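Local coordinates for protein Epf (Streptococcus pyogenes, PDB 4ES8) that probably mediates attachment of the bacterium to host cells as a surface adhesin, through an N-terminal domain that contains a carbohydrate-binding module, at residues Gly41-Lys46 with Ala100-Thr105; Ala48-Val53 with Lys146-Ser151; Thr128-Ile133 with Val189-Val194. One frame throughout, in Å; residues are numbered along the deposited sequence. Where two conformers were deposited one is given.

Contact 1. Residues Gly41-Lys46 with Ala100-Thr105; sequences GRFFSK and AFKVNT. With ACT (acetate ion), chain D.
The Phe43 ring meets strand 100-105 at two places: the Ala100 carbonyl oxygen lies at its edge, near the ring plane, and the methylene chain of Lys102 crosses it obliquely. At the edge Phe43 CD1 is 3.7 Å from Ala100 O; the aliphatic contact is made by Phe43 CE1, which sits 3.7 Å from Lys102 CG and equally near Lys102 CD. The first torsion (chi1 -56°) sets Phe43 CG beside the backbone N, and Phe43 CE1 lies 3.8 Å from the CA of Gly41, which has no side chain. Phe101 projects from the other face of the sheet, beside Arg42, and receives Gly41 O at its ring edge. The third flat group, the Arg42 guanidinium, has an acetate ion at its edge and in its plane. Arg42 NH1 donates to acetate OXT over 2.8 Å and Arg42 NH2 to acetate O over 2.9 Å, the first bond almost straight (176° at the hydrogen), a two-pronged carboxylate-guanidinium pair.

The backbones are antiparallel (158° between axes), with Gly41-Lys102 and Phe43-Ala100 as hydrogen-bonded pairs flanking the non-hydrogen-bonded pair Arg42-Phe101. Phe43 N reaches Ala100 O at 2.8 Å, and Phe101 CA adds a CA-H...O contact of 3.3 Å to Gly41 O. Beyond the two strands, Phe43 packs edge-to-face on Phe145, Lys102 NZ bonds to Ser135 O, and Arg42 also donates to the carbonyls of His55 and Trp32.

Main-chain pairing thus carries Phe43 against Lys102 on one face and a looser Arg42-Phe101 neighbourhood on the other. The acetate, probably from the crystallisation liquor and also bonded to Ile57 N, shows that Arg42 can bind a carboxylate through NH1 and NH2, without establishing a natural ligand.

Contact 2. Residues Ala48-Val53 with Lys146-Ser151; sequences ATDSYV and KISDES
Asp50 OD2 is gripped by Ser148 OG and by a water oxygen, each 2.6 Å from it. Ser148 OG donates to the syn lone pair of Asp50 OD2, while Ser148 N lies 2.9 Å from Asp50 OD1 and donates to the syn lone pair of that oxygen. One serine thus holds both carboxylate oxygens, which fixes the rotation of the group. CG of Asp50 stands anti to its backbone N (chi1 -177°), and the carboxylate extends from there to the start of the 3-10 segment 147-149. The Lys146 ammonium contributes less: Lys146 NZ forms a long salt bridge of 3.9 Å to Asp50 OD2 and a weak bond to the same water.

The main chain adds a bond from Ile147 N to Asp50 O, and Ser51 pairs with Lys146 as an antiparallel non-hydrogen-bonded pair. On the inner side Ile147 CG1 and CD1 rest near Tyr52 CE1, the CG1 to CE1 distance being 3.7 Å. The Tyr52 ring also stacks with Phe145, and its hydroxyl bonds to Ser98.

Thr49 OG1 accepts from Ser51 N at 3.2 Å, the geometry of an ST turn. The whole is an edge of a beta-sheet: strand 144-146, paired with 51-54, passes directly into a 3-10 turn, where Ile147 N meets the main-chain oxygen and Ser148 N the carboxylate of the aspartate just before strand 51-54.

Contact 3. Residues Thr128-Ile133 with Val189-Val194; sequences TVDYRI and VLLSKV
Packing is tight around the buried side chains of Leu191, Val189, Leu190 and Tyr131. Leu191 CD1 packs against both Asp130 and Arg132, 3.7 Å from Arg132 CG and 4.0 Å from Asp130 CB. Val189 continues this cover, its CB 4.0 Å from Arg132 CB. On the other face Tyr131 CD1 meets Leu190 CD2, in a layer that includes Phe118 and Phe206; the Tyr131 hydroxyl bonds to Gln120. By contrast, water enters at the partly exposed Thr128-Lys193 end, joining Thr128 OG1 to Lys193 O, although Thr128 OG1 also lies close to Lys193 CG at 3.3 Å.

Six backbone hydrogen bonds tie the antiparallel strands (159° between axes), two for each of the hydrogen-bonded pairs Thr128-Lys193, Asp130-Leu191 and Arg132-Val189. The shortest runs 2.7 Å from Val189 N to Arg132 O.

Beside the apolar cover, Arg132 bends at chi2 (-81°), and Arg132 NE donates 2.8 Å to Asp130 OD2, on the syn side of the carboxylate and near the guanidinium plane. Arg132 NH1 pairs with Glu150. Arg132 thus bridges two acids, which holds its side chain, and its positive charge would probably favour the ionised form of Asp130.

Overall arrangement
All three contacts reach one antiparallel sheet and lie on the same side of the centre of the chain. Strand 97-105 pairs with 41-46 in contact 1 and with 186-194 of contact 3; a bond from Leu190 N to Phe101 O joins these two, their centres about 9 Å apart. Strand 51-54 of contact 2 follows strand 41-46 in the chain and lies beside it in the sheet; contact 2 is centred about 10 Å from contact 1 and 11 Å from contact 3. Along the chain contact 1 closes before contact 3 opens, whereas contact 2 crosses both. This sheet packs on that of strands 113-123, 172-180 and 202-213, consistent with a beta-sandwich carbohydrate-binding module.

Contact 1. Residues Gly41-Lys46 with Ala100-Thr105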
ATOM      1  N   GLY A  41     -13.780  -6.000   6.827  1.00  6.63           N
ATOM      2  CA  GLY A  41     -14.433  -7.177   6.264  1.00  6.08           C
ATOM      3  C   GLY A  41     -14.229  -8.390   7.150  1.00  8.82           C
ATOM      4  O   GLY A  41     -13.238  -8.493   7.892  1.00  7.79           O
ATOM      5  N   ARG A  42     -15.150  -9.339   7.041  1.00  6.62           N
ATOM      6  CA  ARG A  42     -15.167 -10.536   7.865  1.00  5.30           C
ATOM      7  C   ARG A  42     -15.702 -11.651   6.968  1.00  8.63           C
ATOM      8  O   ARG A  42     -16.741 -11.488   6.327  1.00  7.10           O
ATOM      9  CB  ARG A  42     -16.042 -10.308   9.122  1.00  4.56           C
ATOM     10  CG  ARG A  42     -17.332  -9.534   8.804  1.00  7.36           C
ATOM     11  CD  ARG A  42     -18.127  -9.275  10.073  1.00  6.86           C
ATOM     12  NE  ARG A  42     -19.007  -8.125   9.883  1.00  7.73           N
ATOM     13  CZ  ARG A  42     -20.330  -8.207   9.755  1.00 10.83           C
ATOM     14  NH1 ARG A  42     -20.932  -9.399   9.722  1.00  8.74           N
ATOM     15  NH2 ARG A  42     -21.054  -7.104   9.594  1.00  8.89           N
ATOM     16  N   PHE A  43     -14.933 -12.736   6.845  1.00  5.11           N
ATOM     17  CA  PHE A  43     -15.263 -13.788   5.878  1.00  4.20           C
ATOM     18  C   PHE A  43     -14.961 -15.157   6.425  1.00  7.22           C
ATOM     19  O   PHE A  43     -14.212 -15.274   7.399  1.00  7.30           O
ATOM     20  CB  PHE A  43     -14.373 -13.595   4.628  1.00  6.34           C
ATOM     21  CG  PHE A  43     -14.464 -12.244   3.958  1.00  5.62           C
ATOM     22  CD1 PHE A  43     -13.666 -11.180   4.384  1.00  6.48           C
ATOM     23  CD2 PHE A  43     -15.367 -12.023   2.923  1.00  7.15           C
ATOM     24  CE1 PHE A  43     -13.750  -9.922   3.768  1.00  7.23           C
ATOM     25  CE2 PHE A  43     -15.466 -10.757   2.314  1.00  9.64           C
ATOM     26  CZ  PHE A  43     -14.656  -9.715   2.741  1.00  8.32           C
ATOM     27  N   PHE A  44     -15.455 -16.213   5.741  1.00  6.10           N
ATOM     28  CA  PHE A  44     -15.107 -17.555   6.159  1.00  5.34           C
ATOM     29  C   PHE A  44     -15.069 -18.464   4.965  1.00  8.47           C
ATOM     30  O   PHE A  44     -15.582 -18.127   3.887  1.00  6.83           O
ATOM     31  CB  PHE A  44     -16.086 -18.105   7.226  1.00  6.43           C
ATOM     32  CG  PHE A  44     -17.455 -18.387   6.646  1.00  6.21           C
ATOM     33  CD1 PHE A  44     -18.381 -17.360   6.477  1.00  7.99           C
ATOM     34  CD2 PHE A  44     -17.831 -19.679   6.315  1.00  7.78           C
ATOM     35  CE1 PHE A  44     -19.657 -17.620   5.937  1.00  8.29           C
ATOM     36  CE2 PHE A  44     -19.108 -19.947   5.771  1.00  9.89           C
ATOM     37  CZ  PHE A  44     -20.008 -18.913   5.595  1.00  8.07           C
ATOM     38  N   SER A  45     -14.472 -19.634   5.170  1.00  5.97           N
ATOM     39  CA  SER A  45     -14.392 -20.664   4.146  1.00  5.63           C
ATOM     40  C   SER A  45     -14.529 -22.040   4.762  1.00  9.12           C
ATOM     41  O   SER A  45     -13.607 -22.508   5.439  1.00  7.80           O
ATOM     42  CB  SER A  45     -13.072 -20.572   3.389  1.00  7.15           C
ATOM     43  OG  SER A  45     -13.010 -21.587   2.391  1.00  9.96           O
ATOM     44  N   LYS A  46     -15.685 -22.685   4.576  1.00  6.61           N
ATOM     45  CA  LYS A  46     -15.836 -24.051   5.089  1.00  6.42           C
ATOM     46  C   LYS A  46     -14.947 -24.969   4.262  1.00 10.96           C
ATOM     47  O   LYS A  46     -14.890 -24.859   3.021  1.00 11.80           O
ATOM     48  CB  LYS A  46     -17.299 -24.490   5.013  1.00  7.85           C
ATOM     49  CG  LYS A  46     -18.155 -23.785   6.062  1.00  9.24           C
ATOM     50  CD  LYS A  46     -19.604 -24.260   6.079  1.00  8.43           C
ATOM     51  CE  LYS A  46     -19.732 -25.602   6.769  1.00 16.57           C
ATOM     52  NZ  LYS A  46     -19.276 -25.520   8.203  1.00 17.88           N
ATOM     53  N   ALA A 100     -11.360 -15.167   7.863  1.00  6.59           N
ATOM     54  CA  ALA A 100     -10.431 -14.155   7.372  1.00  6.69           C
ATOM     55  C   ALA A 100     -11.015 -12.793   7.604  1.00  7.96           C
ATOM     56  O   ALA A 100     -12.232 -12.604   7.448  1.00  8.33           O
ATOM     57  CB  ALA A 100     -10.149 -14.350   5.897  1.00  7.90           C
ATOM     58  N   PHE A 101     -10.146 -11.836   7.915  1.00  4.39           N
ATOM     59  CA  PHE A 101     -10.533 -10.437   8.019  1.00  3.47           C
ATOM     60  C   PHE A 101      -9.882  -9.617   6.917  1.00  6.97           C
ATOM     61  O   PHE A 101      -8.767  -9.922   6.485  1.00  6.80           O
ATOM     62  CB  PHE A 101     -10.100  -9.859   9.375  1.00  4.66           C
ATOM     63  CG  PHE A 101     -10.680 -10.631  10.536  1.00  6.14           C
ATOM     64  CD1 PHE A 101     -12.052 -10.676  10.747  1.00  8.48           C
ATOM     65  CD2 PHE A 101      -9.849 -11.289  11.439  1.00  7.26           C
ATOM     66  CE1 PHE A 101     -12.589 -11.403  11.810  1.00  8.47           C
ATOM     67  CE2 PHE A 101     -10.384 -12.003  12.503  1.00  9.17           C
ATOM     68  CZ  PHE A 101     -11.752 -12.041  12.699  1.00  7.75           C
ATOM     69  N   LYS A 102     -10.549  -8.546   6.481  1.00  5.36           N
ATOM     70  CA  LYS A 102      -9.929  -7.590   5.583  1.00  4.80           C
ATOM     71  C   LYS A 102      -9.895  -6.264   6.295  1.00  7.79           C
ATOM     72  O   LYS A 102     -10.951  -5.734   6.682  1.00  8.01           O
ATOM     73  CB  LYS A 102     -10.676  -7.476   4.232  1.00  7.99           C
ATOM     74  CG  LYS A 102     -10.296  -8.586   3.267  1.00  7.18           C
ATOM     75  CD  LYS A 102     -10.923  -8.345   1.880  1.00  8.00           C
ATOM     76  CE  LYS A 102     -10.211  -9.131   0.822  1.00  8.74           C
ATOM     77  NZ  LYS A 102     -10.681  -8.746  -0.558  1.00  7.84           N
ATOM     78  N   VAL A 103      -8.693  -5.738   6.507  1.00  6.40           N
ATOM     79  CA  VAL A 103      -8.518  -4.403   7.095  1.00  5.88           C
ATOM     80  C   VAL A 103      -8.112  -3.491   5.957  1.00  8.42           C
ATOM     81  O   VAL A 103      -7.086  -3.705   5.285  1.00  7.29           O
ATOM     82  CB  VAL A 103      -7.521  -4.393   8.252  1.00  8.96           C
ATOM     83  CG1 VAL A 103      -7.385  -2.969   8.786  1.00 10.56           C
ATOM     84  CG2 VAL A 103      -8.000  -5.312   9.370  1.00  8.45           C
ATOM     85  N   ASN A 104      -8.995  -2.535   5.654  1.00  6.77           N
ATOM     86  CA  ASN A 104      -8.823  -1.688   4.490  1.00  5.93           C
ATOM     87  C   ASN A 104      -7.769  -0.601   4.641  1.00  8.24           C
ATOM     88  O   ASN A 104      -7.480  -0.151   5.753  1.00  8.16           O
ATOM     89  CB  ASN A 104     -10.142  -1.009   4.128  1.00  5.95           C
ATOM     90  CG  ASN A 104     -11.102  -1.916   3.393  1.00 12.77           C
ATOM     91  OD1 ASN A 104     -10.813  -3.082   3.088  1.00  9.80           O
ATOM     92  ND2 ASN A 104     -12.294  -1.392   3.114  1.00 10.65           N
ATOM     93  N   THR A 105      -7.183  -0.224   3.517  1.00  5.53           N
ATOM     94  CA  THR A 105      -6.314   0.939   3.423  1.00  6.13           C
ATOM     95  C   THR A 105      -7.098   2.094   2.811  1.00  9.37           C
ATOM     96  O   THR A 105      -8.177   1.891   2.217  1.00 10.48           O
ATOM     97  CB  THR A 105      -5.072   0.655   2.533  1.00  8.16           C
ATOM     98  OG1 THR A 105      -5.478   0.625   1.154  1.00  8.45           O
ATOM     99  CG2 THR A 105      -4.369  -0.679   2.897  1.00  8.25           C
TER
HETATM  100  C   ACT D 502     -24.321  -8.553   9.093  1.00 12.95           C
HETATM  101  O   ACT D 502     -23.807  -7.448   8.817  1.00 10.81           O
HETATM  102  OXT ACT D 502     -23.720  -9.614   9.334  1.00 10.21           O
HETATM  103  CH3 ACT D 502     -25.851  -8.679   9.196  1.00 13.39           C

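Contact 2. Residues Ala48-Val53 with Lys146-Ser151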
ATOM      1  N   ALA A  48     -11.768 -24.724   4.395  1.00  8.36           N
ATOM      2  CA  ALA A  48     -10.574 -23.893   4.190  1.00  8.52           C
ATOM      3  C   ALA A  48     -10.083 -24.016   2.722  1.00 10.63           C
ATOM      4  O   ALA A  48      -8.999 -24.541   2.429  1.00 10.47           O
ATOM      5  CB  ALA A  48      -9.475 -24.252   5.189  1.00  9.68           C
ATOM      6  N   THR A  49     -10.944 -23.564   1.794  1.00  7.31           N
ATOM      7  CA  THR A  49     -10.616 -23.593   0.373  1.00  8.29           C
ATOM      8  C   THR A  49      -9.992 -22.226  -0.025  1.00 11.22           C
ATOM      9  O   THR A  49      -9.734 -21.366   0.817  1.00 10.91           O
ATOM     10  CB  THR A  49     -11.884 -23.907  -0.454  1.00 11.53           C
ATOM     11  OG1 THR A  49     -12.758 -22.776  -0.392  1.00  9.51           O
ATOM     12  CG2 THR A  49     -12.635 -25.193   0.030  1.00  9.70           C
ATOM     13  N   ASP A  50      -9.799 -22.021  -1.314  1.00  9.21           N
ATOM     14  CA  ASP A  50      -9.281 -20.736  -1.775  1.00  8.28           C
ATOM     15  C   ASP A  50     -10.369 -19.641  -1.689  1.00 10.34           C
ATOM     16  O   ASP A  50     -10.029 -18.465  -1.656  1.00 10.01           O
ATOM     17  CB  ASP A  50      -8.853 -20.923  -3.250  1.00 10.25           C
ATOM     18  CG  ASP A  50      -8.221 -19.728  -3.925  1.00 12.45           C
ATOM     19  OD1 ASP A  50      -7.370 -19.075  -3.295  1.00 11.79           O
ATOM     20  OD2 ASP A  50      -8.548 -19.471  -5.104  1.00 15.69           O
ATOM     21  N   SER A  51     -11.668 -20.040  -1.652  1.00  8.69           N
ATOM     22  CA  SER A  51     -12.796 -19.122  -1.733  0.50  7.70           C
ATOM     23  C   SER A  51     -13.439 -18.790  -0.400  1.00  8.63           C
ATOM     24  O   SER A  51     -13.732 -19.683   0.407  1.00  9.81           O
ATOM     25  CB  SER A  51     -13.853 -19.698  -2.663  0.50 10.27           C
ATOM     26  OG  SER A  51     -13.294 -19.876  -3.951  0.50  8.29           O
ATOM     27  N   TYR A  52     -13.698 -17.490  -0.205  1.00  6.76           N
ATOM     28  CA  TYR A  52     -14.287 -16.966   1.030  1.00  5.79           C
ATOM     29  C   TYR A  52     -15.535 -16.158   0.744  1.00  8.53           C
ATOM     30  O   TYR A  52     -15.586 -15.396  -0.224  1.00  8.60           O
ATOM     31  CB  TYR A  52     -13.271 -16.025   1.721  1.00  6.59           C
ATOM     32  CG  TYR A  52     -12.139 -16.762   2.400  1.00  6.27           C
ATOM     33  CD1 TYR A  52     -11.101 -17.319   1.658  1.00  7.82           C
ATOM     34  CD2 TYR A  52     -12.120 -16.924   3.780  1.00  6.54           C
ATOM     35  CE1 TYR A  52     -10.061 -18.021   2.278  1.00  7.66           C
ATOM     36  CE2 TYR A  52     -11.090 -17.614   4.412  1.00  6.16           C
ATOM     37  CZ  TYR A  52     -10.075 -18.186   3.655  1.00  6.97           C
ATOM     38  OH  TYR A  52      -9.044 -18.864   4.271  1.00  7.39           O
ATOM     39  N   VAL A  53     -16.510 -16.262   1.653  1.00  7.32           N
ATOM     40  CA  VAL A  53     -17.730 -15.483   1.591  1.00  6.02           C
ATOM     41  C   VAL A  53     -17.916 -14.719   2.902  1.00  9.26           C
ATOM     42  O   VAL A  53     -17.225 -14.989   3.884  1.00  8.16           O
ATOM     43  CB  VAL A  53     -18.977 -16.345   1.287  1.00  7.99           C
ATOM     44  CG1 VAL A  53     -18.823 -17.104  -0.029  1.00  8.34           C
ATOM     45  CG2 VAL A  53     -19.285 -17.285   2.455  1.00  8.60           C
ATOM     46  N   LYS A 146     -11.022 -14.556  -3.175  1.00  9.68           N
ATOM     47  CA  LYS A 146     -10.207 -15.767  -3.287  0.50  9.06           C
ATOM     48  C   LYS A 146      -8.797 -15.423  -2.873  1.00 11.46           C
ATOM     49  O   LYS A 146      -8.312 -14.362  -3.247  1.00 10.00           O
ATOM     50  CB  LYS A 146     -10.203 -16.338  -4.714  0.50 11.74           C
ATOM     51  CG  LYS A 146     -11.528 -16.940  -5.184  0.50 19.29           C
ATOM     52  CD  LYS A 146     -11.287 -17.995  -6.274  0.50 26.61           C
ATOM     53  CE  LYS A 146     -10.891 -17.435  -7.621  0.50 41.12           C
ATOM     54  NZ  LYS A 146     -10.196 -18.452  -8.456  0.50 50.20           N
ATOM     55  N   ILE A 147      -8.132 -16.290  -2.092  1.00  8.23           N
ATOM     56  CA  ILE A 147      -6.755 -15.978  -1.680  1.00  7.29           C
ATOM     57  C   ILE A 147      -5.907 -15.722  -2.932  1.00 10.61           C
ATOM     58  O   ILE A 147      -5.115 -14.772  -2.965  1.00 10.62           O
ATOM     59  CB  ILE A 147      -6.173 -17.138  -0.856  1.00  9.61           C
ATOM     60  CG1 ILE A 147      -6.943 -17.327   0.456  1.00 10.01           C
ATOM     61  CG2 ILE A 147      -4.668 -16.918  -0.587  1.00 11.77           C
ATOM     62  CD1 ILE A 147      -6.471 -18.577   1.280  1.00  9.75           C
ATOM     63  N   SER A 148      -6.103 -16.576  -3.948  1.00 10.87           N
ATOM     64  CA  SER A 148      -5.338 -16.546  -5.204  1.00 12.08           C
ATOM     65  C   SER A 148      -5.567 -15.254  -6.024  1.00 16.71           C
ATOM     66  O   SER A 148      -4.833 -15.040  -6.993  1.00 19.16           O
ATOM     67  CB  SER A 148      -5.677 -17.773  -6.048  1.00 14.25           C
ATOM     68  OG  SER A 148      -7.037 -17.754  -6.429  1.00 17.33           O
ATOM     69  N   ASP A 149      -6.515 -14.367  -5.625  1.00 12.14           N
ATOM     70  CA  ASP A 149      -6.708 -13.071  -6.312  1.00 11.40           C
ATOM     71  C   ASP A 149      -5.565 -12.085  -5.955  1.00 11.85           C
ATOM     72  O   ASP A 149      -5.496 -11.007  -6.540  1.00 11.98           O
ATOM     73  CB  ASP A 149      -8.054 -12.406  -5.938  1.00 14.29           C
ATOM     74  CG  ASP A 149      -9.347 -13.118  -6.335  1.00 18.01           C
ATOM     75  OD1 ASP A 149      -9.324 -13.885  -7.333  1.00 18.86           O
ATOM     76  OD2 ASP A 149     -10.396 -12.864  -5.677  1.00 16.33           O
ATOM     77  N   GLU A 150      -4.714 -12.411  -4.959  1.00  7.96           N
ATOM     78  CA  GLU A 150      -3.651 -11.494  -4.526  1.00  7.74           C
ATOM     79  C   GLU A 150      -2.841 -10.946  -5.693  1.00  9.93           C
ATOM     80  O   GLU A 150      -2.536  -9.750  -5.706  1.00  9.87           O
ATOM     81  CB  GLU A 150      -2.716 -12.221  -3.561  1.00  8.06           C
ATOM     82  CG  GLU A 150      -1.571 -11.375  -3.016  1.00  9.06           C
ATOM     83  CD  GLU A 150      -0.737 -12.132  -2.009  1.00 11.20           C
ATOM     84  OE1 GLU A 150      -0.213 -13.222  -2.370  1.00  9.00           O
ATOM     85  OE2 GLU A 150      -0.602 -11.632  -0.863  1.00  8.84           O
ATOM     86  N   SER A 151      -2.489 -11.809  -6.666  1.00  9.83           N
ATOM     87  CA  SER A 151      -1.630 -11.380  -7.759  1.00  9.56           C
ATOM     88  C   SER A 151      -2.308 -10.393  -8.724  1.00 12.71           C
ATOM     89  O   SER A 151      -1.629  -9.882  -9.618  1.00 12.80           O
ATOM     90  CB  SER A 151      -1.065 -12.572  -8.514  1.00 13.28           C
ATOM     91  OG  SER A 151      -2.123 -13.306  -9.099  1.00 17.12           O
TER
HETATM   92  O   HOH W   1      -9.149 -21.259  -6.962  1.00 35.75           O

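Contact 3. Residues Thr128-Ile133 with Val189-Val194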
ATOM      1  N   THR A 128      -3.512 -22.000  12.495  1.00  7.12           N
ATOM      2  CA  THR A 128      -2.434 -21.613  11.589  1.00  6.18           C
ATOM      3  C   THR A 128      -2.899 -20.327  10.911  1.00  8.06           C
ATOM      4  O   THR A 128      -4.102 -20.026  10.883  1.00  8.01           O
ATOM      5  CB  THR A 128      -2.023 -22.734  10.641  1.00 11.66           C
ATOM      6  OG1 THR A 128      -3.193 -23.230   9.978  1.00  9.31           O
ATOM      7  CG2 THR A 128      -1.319 -23.898  11.388  1.00  9.26           C
ATOM      8  N   VAL A 129      -1.942 -19.508  10.492  1.00  6.27           N
ATOM      9  CA  VAL A 129      -2.209 -18.154  10.037  1.00  5.45           C
ATOM     10  C   VAL A 129      -1.541 -17.871   8.704  1.00  7.52           C
ATOM     11  O   VAL A 129      -0.424 -18.338   8.435  1.00  7.38           O
ATOM     12  CB  VAL A 129      -1.642 -17.202  11.163  1.00  8.39           C
ATOM     13  CG1 VAL A 129      -1.659 -15.724  10.763  1.00  9.02           C
ATOM     14  CG2 VAL A 129      -2.388 -17.402  12.488  1.00  8.53           C
ATOM     15  N   ASP A 130      -2.206 -17.028   7.905  1.00  5.21           N
ATOM     16  CA  ASP A 130      -1.656 -16.539   6.636  1.00  5.38           C
ATOM     17  C   ASP A 130      -1.910 -15.036   6.558  1.00  8.79           C
ATOM     18  O   ASP A 130      -2.864 -14.538   7.176  1.00  7.42           O
ATOM     19  CB  ASP A 130      -2.278 -17.265   5.420  1.00  6.79           C
ATOM     20  CG  ASP A 130      -1.553 -17.040   4.086  1.00  9.38           C
ATOM     21  OD1 ASP A 130      -0.415 -16.493   4.096  1.00  8.75           O
ATOM     22  OD2 ASP A 130      -2.133 -17.377   3.032  1.00 11.69           O
ATOM     23  N   TYR A 131      -1.057 -14.331   5.824  1.00  6.20           N
ATOM     24  CA  TYR A 131      -1.177 -12.879   5.587  1.00  6.78           C
ATOM     25  C   TYR A 131      -1.146 -12.653   4.088  1.00  9.83           C
ATOM     26  O   TYR A 131      -0.213 -13.108   3.423  1.00  9.50           O
ATOM     27  CB  TYR A 131      -0.039 -12.072   6.227  1.00  7.18           C
ATOM     28  CG  TYR A 131       0.309 -12.397   7.666  1.00  6.12           C
ATOM     29  CD1 TYR A 131      -0.675 -12.436   8.658  1.00  6.94           C
ATOM     30  CD2 TYR A 131       1.635 -12.551   8.062  1.00  6.38           C
ATOM     31  CE1 TYR A 131      -0.343 -12.656   9.997  1.00  7.21           C
ATOM     32  CE2 TYR A 131       1.976 -12.769   9.390  1.00  7.51           C
ATOM     33  CZ  TYR A 131       0.982 -12.829  10.356  1.00  9.59           C
ATOM     34  OH  TYR A 131       1.322 -13.068  11.665  1.00  7.90           O
ATOM     35  N   ARG A 132      -2.147 -11.961   3.563  1.00  6.32           N
ATOM     36  CA  ARG A 132      -2.194 -11.702   2.136  1.00  6.88           C
ATOM     37  C   ARG A 132      -2.576 -10.283   1.856  1.00 10.32           C
ATOM     38  O   ARG A 132      -3.087  -9.610   2.741  1.00  9.14           O
ATOM     39  CB  ARG A 132      -3.239 -12.624   1.469  1.00  7.09           C
ATOM     40  CG  ARG A 132      -2.922 -14.126   1.509  1.00  9.58           C
ATOM     41  CD  ARG A 132      -1.952 -14.556   0.423  1.00  8.41           C
ATOM     42  NE  ARG A 132      -1.547 -15.942   0.656  1.00 10.13           N
ATOM     43  CZ  ARG A 132      -0.661 -16.576  -0.098  1.00 13.11           C
ATOM     44  NH1 ARG A 132      -0.058 -15.940  -1.102  1.00 12.59           N
ATOM     45  NH2 ARG A 132      -0.339 -17.840   0.165  1.00 12.34           N
ATOM     46  N   ILE A 133      -2.374  -9.843   0.606  1.00  7.50           N
ATOM     47  CA  ILE A 133      -2.902  -8.559   0.144  1.00  6.01           C
ATOM     48  C   ILE A 133      -4.140  -8.884  -0.687  1.00  8.39           C
ATOM     49  O   ILE A 133      -4.156  -9.891  -1.409  1.00  8.83           O
ATOM     50  CB  ILE A 133      -1.865  -7.740  -0.669  1.00  8.39           C
ATOM     51  CG1 ILE A 133      -0.532  -7.608   0.108  1.00  8.02           C
ATOM     52  CG2 ILE A 133      -2.432  -6.350  -1.061  1.00  9.35           C
ATOM     53  CD1 ILE A 133      -0.625  -6.953   1.477  1.00 12.94           C
ATOM     54  N   VAL A 189      -5.192  -8.833   4.327  1.00  5.79           N
ATOM     55  CA  VAL A 189      -6.038  -9.985   4.628  1.00  4.80           C
ATOM     56  C   VAL A 189      -5.383 -10.804   5.727  1.00  8.60           C
ATOM     57  O   VAL A 189      -4.249 -11.268   5.568  1.00  7.53           O
ATOM     58  CB  VAL A 189      -6.342 -10.858   3.380  1.00  7.03           C
ATOM     59  CG1 VAL A 189      -7.534 -11.782   3.677  1.00  6.64           C
ATOM     60  CG2 VAL A 189      -6.649  -9.975   2.175  1.00  6.98           C
ATOM     61  N   LEU A 190      -6.088 -10.932   6.851  1.00  6.45           N
ATOM     62  CA  LEU A 190      -5.578 -11.650   8.037  1.00  6.42           C
ATOM     63  C   LEU A 190      -6.331 -12.961   8.143  1.00  9.39           C
ATOM     64  O   LEU A 190      -7.518 -12.962   8.510  1.00  8.03           O
ATOM     65  CB  LEU A 190      -5.792 -10.795   9.284  1.00  6.48           C
ATOM     66  CG  LEU A 190      -4.993  -9.481   9.273  1.00  8.65           C
ATOM     67  CD1 LEU A 190      -5.518  -8.537  10.317  1.00  9.62           C
ATOM     68  CD2 LEU A 190      -3.492  -9.731   9.473  1.00 11.17           C
ATOM     69  N   LEU A 191      -5.687 -14.067   7.732  1.00  6.90           N
ATOM     70  CA  LEU A 191      -6.357 -15.356   7.664  1.00  6.35           C
ATOM     71  C   LEU A 191      -5.909 -16.303   8.729  1.00  8.46           C
ATOM     72  O   LEU A 191      -4.727 -16.354   9.070  1.00  8.16           O
ATOM     73  CB  LEU A 191      -6.130 -16.042   6.287  1.00  6.24           C
ATOM     74  CG  LEU A 191      -6.425 -15.173   5.060  1.00  9.15           C
ATOM     75  CD1 LEU A 191      -5.139 -14.598   4.493  1.00  9.17           C
ATOM     76  CD2 LEU A 191      -7.126 -15.988   3.978  1.00 11.06           C
ATOM     77  N   SER A 192      -6.863 -17.096   9.237  1.00  5.89           N
ATOM     78  CA  SER A 192      -6.509 -18.154  10.190  1.00  5.44           C
ATOM     79  C   SER A 192      -7.350 -19.372   9.900  1.00  7.95           C
ATOM     80  O   SER A 192      -8.369 -19.282   9.205  1.00  6.30           O
ATOM     81  CB  SER A 192      -6.685 -17.688  11.635  1.00  7.37           C
ATOM     82  OG  SER A 192      -8.011 -17.282  11.931  1.00  7.76           O
ATOM     83  N   LYS A 193      -6.918 -20.528  10.407  1.00  6.84           N
ATOM     84  CA  LYS A 193      -7.705 -21.721  10.190  1.00  7.17           C
ATOM     85  C   LYS A 193      -7.423 -22.762  11.245  1.00  9.63           C
ATOM     86  O   LYS A 193      -6.386 -22.712  11.917  1.00  9.04           O
ATOM     87  CB  LYS A 193      -7.484 -22.282   8.776  1.00 10.16           C
ATOM     88  CG  LYS A 193      -6.213 -23.068   8.573  1.00 11.82           C
ATOM     89  CD  LYS A 193      -6.296 -23.834   7.240  1.00 15.16           C
ATOM     90  CE  LYS A 193      -4.982 -24.366   6.761  1.00 27.30           C
ATOM     91  NZ  LYS A 193      -5.111 -24.961   5.401  1.00 27.78           N
ATOM     92  N   VAL A 194      -8.368 -23.706  11.373  1.00  7.52           N
ATOM     93  CA  VAL A 194      -8.207 -24.906  12.194  1.00  7.29           C
ATOM     94  C   VAL A 194      -8.276 -26.087  11.238  1.00 10.94           C
ATOM     95  O   VAL A 194      -9.099 -26.079  10.316  1.00  9.31           O
ATOM     96  CB  VAL A 194      -9.229 -25.015  13.365  1.00 10.40           C
ATOM     97  CG1 VAL A 194      -8.956 -23.933  14.409  1.00  9.97           C
ATOM     98  CG2 VAL A 194     -10.690 -24.957  12.901  1.00  9.89           C
TER
HETATM   99  O   HOH W   2      -4.525 -25.157  11.594  1.00 11.48           O